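Local structure of SidF, inhibitor of growth family, member 3 (Legionella pneumophila subsp. pneumophila, 4FYE) at residues H61-Q73 and I120-S132. The protein acts as a phosphoinositide phosphatase, probably removing the 3-phosphate of the inositol ring in phosphatidylinositol lipids. The protein carries 1 engineered substitution. Residues are numbered along the deposited sequence; the frame is centred on the assembly and turned at random.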
loop_
_atom_site.group_PDB
_atom_site.type_symbol
_atom_site.label_atom_id
_atom_site.label_comp_id
_atom_site.label_asym_id
_atom_site.label_seq_id
_atom_site.Cartn_x
_atom_site.Cartn_y
_atom_site.Cartn_z
ATOM N N HIS A 61 3.026 -33.229 4.237
ATOM C CA HIS A 61 4.330 -32.826 3.756
ATOM C C HIS A 61 4.728 -31.469 4.231
ATOM O O HIS A 61 5.817 -31.004 3.920
ATOM C CB HIS A 61 4.379 -32.926 2.253
ATOM C CG HIS A 61 4.343 -34.348 1.761
ATOM N ND1 HIS A 61 3.208 -34.937 1.291
ATOM C CD2 HIS A 61 5.348 -35.314 1.692
ATOM C CE1 HIS A 61 3.479 -36.220 0.946
ATOM N NE2 HIS A 61 4.787 -36.448 1.194
ATOM N N GLY A 62 3.884 -30.814 5.022
ATOM C CA GLY A 62 4.249 -29.479 5.457
ATOM C C GLY A 62 3.989 -28.500 4.304
ATOM O O GLY A 62 4.371 -27.367 4.365
ATOM N N ARG A 63 3.320 -28.931 3.248
ATOM C CA ARG A 63 2.909 -27.996 2.183
ATOM C C ARG A 63 1.510 -27.445 2.592
ATOM O O ARG A 63 0.714 -28.140 3.227
ATOM C CB ARG A 63 2.984 -28.673 0.774
ATOM C CG ARG A 63 2.303 -27.905 -0.399
ATOM C CD ARG A 63 2.448 -28.596 -1.781
ATOM N NE ARG A 63 3.819 -29.113 -1.906
ATOM C CZ ARG A 63 4.672 -28.798 -2.862
ATOM N NH1 ARG A 63 4.326 -28.009 -3.882
ATOM N NH2 ARG A 63 5.875 -29.303 -2.818
ATOM N N PRO A 64 1.266 -26.159 2.356
ATOM C CA PRO A 64 0.001 -25.504 2.747
ATOM C C PRO A 64 -1.248 -25.964 2.002
ATOM O O PRO A 64 -1.236 -26.070 0.793
ATOM C CB PRO A 64 0.198 -24.016 2.315
ATOM C CG PRO A 64 1.668 -23.824 2.144
ATOM C CD PRO A 64 2.322 -25.191 1.994
ATOM N N VAL A 65 -2.359 -26.033 2.703
ATOM C CA VAL A 65 -3.582 -26.460 2.088
ATOM C C VAL A 65 -4.539 -25.281 2.116
ATOM O O VAL A 65 -5.559 -25.261 1.422
ATOM C CB VAL A 65 -4.046 -27.701 2.882
ATOM C CG1 VAL A 65 -5.553 -27.722 3.135
ATOM C CG2 VAL A 65 -3.443 -28.975 2.246
ATOM N N THR A 66 -4.201 -24.268 2.908
ATOM C CA THR A 66 -4.948 -23.042 2.884
ATOM C C THR A 66 -4.308 -22.122 1.855
ATOM O O THR A 66 -3.121 -22.303 1.444
ATOM C CB THR A 66 -4.898 -22.367 4.262
ATOM O OG1 THR A 66 -3.542 -22.290 4.721
ATOM C CG2 THR A 66 -5.685 -23.194 5.325
ATOM N N GLY A 67 -5.044 -21.107 1.423
ATOM C CA GLY A 67 -4.451 -20.147 0.487
ATOM C C GLY A 67 -4.258 -20.786 -0.902
ATOM O O GLY A 67 -3.410 -20.369 -1.701
ATOM N N GLN A 68 -5.076 -21.779 -1.216
ATOM C CA GLN A 68 -4.892 -22.529 -2.421
ATOM C C GLN A 68 -6.074 -22.265 -3.339
ATOM O O GLN A 68 -7.192 -22.343 -2.891
ATOM C CB GLN A 68 -4.780 -23.984 -1.989
ATOM C CG GLN A 68 -3.804 -24.767 -2.816
ATOM C CD GLN A 68 -2.333 -24.440 -2.568
ATOM O OE1 GLN A 68 -1.608 -24.194 -3.476
ATOM N NE2 GLN A 68 -1.906 -24.540 -1.373
ATOM N N PRO A 69 -5.868 -21.916 -4.638
ATOM C CA PRO A 69 -7.130 -21.602 -5.429
ATOM C C PRO A 69 -7.968 -22.800 -5.656
ATOM O O PRO A 69 -7.456 -23.894 -5.941
ATOM C CB PRO A 69 -6.638 -21.185 -6.785
ATOM C CG PRO A 69 -5.184 -20.931 -6.598
ATOM C CD PRO A 69 -4.668 -21.713 -5.440
ATOM N N ASP A 70 -9.266 -22.597 -5.580
ATOM C CA ASP A 70 -10.191 -23.660 -5.867
ATOM C C ASP A 70 -11.272 -23.115 -6.815
ATOM O O ASP A 70 -12.016 -22.213 -6.404
ATOM C CB ASP A 70 -10.803 -24.108 -4.543
ATOM C CG ASP A 70 -11.856 -25.234 -4.739
ATOM O OD1 ASP A 70 -12.550 -25.248 -5.791
ATOM O OD2 ASP A 70 -12.002 -26.095 -3.847
ATOM N N VAL A 71 -11.391 -23.621 -8.048
ATOM C CA VAL A 71 -12.303 -22.927 -9.009
ATOM C C VAL A 71 -13.800 -23.015 -8.699
ATOM O O VAL A 71 -14.567 -22.082 -8.939
ATOM C CB VAL A 71 -12.060 -23.221 -10.500
ATOM C CG1 VAL A 71 -10.699 -22.729 -10.911
ATOM C CG2 VAL A 71 -12.193 -24.677 -10.819
ATOM N N ILE A 72 -14.212 -24.109 -8.105
ATOM C CA ILE A 72 -15.572 -24.125 -7.528
ATOM C C ILE A 72 -15.892 -22.987 -6.553
ATOM O O ILE A 72 -16.905 -22.298 -6.721
ATOM C CB ILE A 72 -15.908 -25.466 -6.906
ATOM C CG1 ILE A 72 -15.759 -26.514 -8.009
ATOM C CG2 ILE A 72 -17.382 -25.464 -6.412
ATOM C CD1 ILE A 72 -15.928 -27.933 -7.466
ATOM N N GLN A 73 -15.023 -22.790 -5.566
ATOM C CA GLN A 73 -15.196 -21.723 -4.602
ATOM C C GLN A 73 -15.192 -20.363 -5.269
ATOM O O GLN A 73 -16.036 -19.556 -4.942
ATOM C CB GLN A 73 -14.170 -21.770 -3.472
ATOM C CG GLN A 73 -14.197 -23.066 -2.698
ATOM C CD GLN A 73 -15.520 -23.260 -2.014
ATOM O OE1 GLN A 73 -15.979 -22.366 -1.281
ATOM N NE2 GLN A 73 -16.171 -24.403 -2.273
ATOM N N ILE A 120 -17.449 -30.188 -12.718
ATOM C CA ILE A 120 -16.086 -30.017 -12.265
ATOM C C ILE A 120 -15.841 -30.998 -11.118
ATOM O O ILE A 120 -16.427 -30.835 -10.030
ATOM C CB ILE A 120 -15.792 -28.570 -11.813
ATOM C CG1 ILE A 120 -16.300 -27.528 -12.844
ATOM C CG2 ILE A 120 -14.303 -28.386 -11.589
ATOM C CD1 ILE A 120 -15.891 -27.800 -14.290
ATOM N N PRO A 121 -14.990 -32.025 -11.360
ATOM C CA PRO A 121 -14.635 -32.920 -10.220
ATOM C C PRO A 121 -13.800 -32.182 -9.217
ATOM O O PRO A 121 -12.933 -31.413 -9.602
ATOM C CB PRO A 121 -13.855 -34.082 -10.867
ATOM C CG PRO A 121 -13.476 -33.591 -12.259
ATOM C CD PRO A 121 -14.528 -32.574 -12.661
ATOM N N SER A 122 -14.111 -32.405 -7.945
ATOM C CA SER A 122 -13.538 -31.731 -6.807
ATOM C C SER A 122 -12.027 -31.711 -6.771
ATOM O O SER A 122 -11.429 -30.695 -6.434
ATOM C CB SER A 122 -14.053 -32.391 -5.551
ATOM O OG SER A 122 -15.204 -31.685 -5.160
ATOM N N ASP A 123 -11.431 -32.814 -7.169
ATOM C CA ASP A 123 -10.009 -32.972 -7.047
ATOM C C ASP A 123 -9.263 -32.445 -8.252
ATOM O O ASP A 123 -8.052 -32.270 -8.170
ATOM C CB ASP A 123 -9.641 -34.428 -6.749
ATOM C CG ASP A 123 -9.655 -34.728 -5.238
ATOM O OD1 ASP A 123 -9.305 -33.823 -4.425
ATOM O OD2 ASP A 123 -10.031 -35.857 -4.862
ATOM N N LYS A 124 -9.945 -32.139 -9.354
ATOM C CA LYS A 124 -9.234 -31.398 -10.362
ATOM C C LYS A 124 -9.489 -29.902 -10.174
ATOM O O LYS A 124 -8.934 -29.080 -10.879
ATOM C CB LYS A 124 -9.569 -31.832 -11.760
ATOM C CG LYS A 124 -9.345 -33.306 -12.117
ATOM C CD LYS A 124 -9.845 -33.482 -13.560
ATOM C CE LYS A 124 -9.839 -34.920 -14.075
ATOM N NZ LYS A 124 -8.462 -35.482 -14.008
ATOM N N ALA A 125 -10.312 -29.529 -9.208
ATOM C CA ALA A 125 -10.702 -28.126 -9.061
ATOM C C ALA A 125 -9.645 -27.312 -8.363
ATOM O O ALA A 125 -9.718 -26.113 -8.354
ATOM C CB ALA A 125 -12.006 -28.032 -8.283
ATOM N N LYS A 126 -8.672 -27.945 -7.743
ATOM C CA LYS A 126 -7.774 -27.184 -6.850
ATOM C C LYS A 126 -6.429 -27.012 -7.497
ATOM O O LYS A 126 -5.942 -27.914 -8.161
ATOM C CB LYS A 126 -7.619 -27.827 -5.454
ATOM C CG LYS A 126 -8.941 -28.100 -4.729
ATOM C CD LYS A 126 -8.687 -28.499 -3.262
ATOM C CE LYS A 126 -9.426 -29.787 -2.913
ATOM N NZ LYS A 126 -8.893 -30.532 -1.722
ATOM N N ALA A 127 -5.824 -25.850 -7.308
ATOM C CA ALA A 127 -4.499 -25.625 -7.854
ATOM C C ALA A 127 -3.512 -25.883 -6.750
ATOM O O ALA A 127 -3.883 -25.896 -5.594
ATOM C CB ALA A 127 -4.355 -24.198 -8.351
ATOM N N ASP A 128 -2.257 -26.111 -7.117
ATOM C CA ASP A 128 -1.157 -26.046 -6.185
ATOM C C ASP A 128 -0.223 -24.932 -6.667
ATOM O O ASP A 128 0.363 -25.002 -7.776
ATOM C CB ASP A 128 -0.427 -27.360 -6.104
ATOM C CG ASP A 128 0.831 -27.281 -5.166
ATOM O OD1 ASP A 128 0.976 -26.307 -4.350
ATOM O OD2 ASP A 128 1.685 -28.209 -5.243
ATOM N N LEU A 129 -0.136 -23.890 -5.863
ATOM C CA LEU A 129 0.642 -22.682 -6.148
ATOM C C LEU A 129 2.140 -22.919 -6.020
ATOM O O LEU A 129 2.921 -22.101 -6.534
ATOM C CB LEU A 129 0.347 -21.596 -5.132
ATOM C CG LEU A 129 -0.944 -20.766 -5.276
ATOM C CD1 LEU A 129 -0.890 -19.597 -4.322
ATOM C CD2 LEU A 129 -1.230 -20.266 -6.675
ATOM N N PHE A 130 2.564 -24.034 -5.414
ATOM C CA PHE A 130 3.973 -24.085 -5.030
ATOM C C PHE A 130 4.642 -25.172 -5.766
ATOM O O PHE A 130 5.605 -25.699 -5.356
ATOM C CB PHE A 130 4.109 -24.305 -3.550
ATOM C CG PHE A 130 3.386 -23.262 -2.776
ATOM C CD1 PHE A 130 3.723 -21.884 -2.959
ATOM C CD2 PHE A 130 2.324 -23.605 -1.924
ATOM C CE1 PHE A 130 3.026 -20.898 -2.288
ATOM C CE2 PHE A 130 1.626 -22.606 -1.257
ATOM C CZ PHE A 130 1.995 -21.248 -1.436
ATOM N N SER A 131 4.114 -25.414 -6.921
ATOM C CA SER A 131 4.531 -26.435 -7.793
ATOM C C SER A 131 4.472 -25.833 -9.193
ATOM O O SER A 131 3.808 -24.783 -9.433
ATOM C CB SER A 131 3.335 -27.419 -7.754
ATOM O OG SER A 131 3.855 -28.591 -8.117
ATOM N N SER A 132 4.951 -26.559 -10.170
ATOM C CA SER A 132 4.890 -26.049 -11.533
ATOM C C SER A 132 3.493 -25.924 -12.168
ATOM O O SER A 132 2.663 -26.828 -12.049
ATOM C CB SER A 132 5.815 -26.866 -12.419
ATOM O OG SER A 132 5.363 -26.721 -13.728
#
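The pyrrolidine ring of P69 overlaps the methyl of A127 and the isobutyl group of L129, its CG lying 3.8 Å from A127 CB and its CD 3.8 Å from L129 CG. F733 of helix 733-741 touches both P69 and L129, and A127 also touches F141 of helix 136-163. Beside this apolar patch the backbones join. A127 N donates to P69 O at 2.9 Å, and V71 N donates to A125 O at 3.0 Å, which makes D70 and K126 a non-hydrogen-bonded antiparallel pair in a single isolated beta bridge. The bridge ties the N-cap of helix 71-92 to the loop that links helices 98-119 and 136-163; D70 OD1 caps the helix through a weak bond from Q73 N. Just past the cap, I72 CD1 rests on A125 CB, and V71 CG2 packs against A125 CB and I120 CG2.

Q68 extends the bonding with its side chain: OE1 accepts from L129 N at 2.8 Å in a nearly straight bond (173°), the donor almost in line with the amide C=O. Further along, D128 uses its two oxygens differently. D128 OD1 closes an Asx turn by accepting from F130 N at 3.0 Å, from above the carboxylate plane, while the syn lone pair of D128 OD2 receives R63 NH1 at 3.0 Å in a salt bridge. The R63 chain runs extended as far as CD, then bends at chi3 (-42°), which brings NH1 to D128; the guanidinium and carboxylate planes stand 79° apart. The same NH1 also makes a weak bond to F130 O; both bonds are well bent, so this one nitrogen is shared between the carboxylate and the backbone of the turn rather than aimed at either. P64 CG meets the F130 ring at CE2, 3.6 Å away, and L129 CB sits over the centre of one ring face.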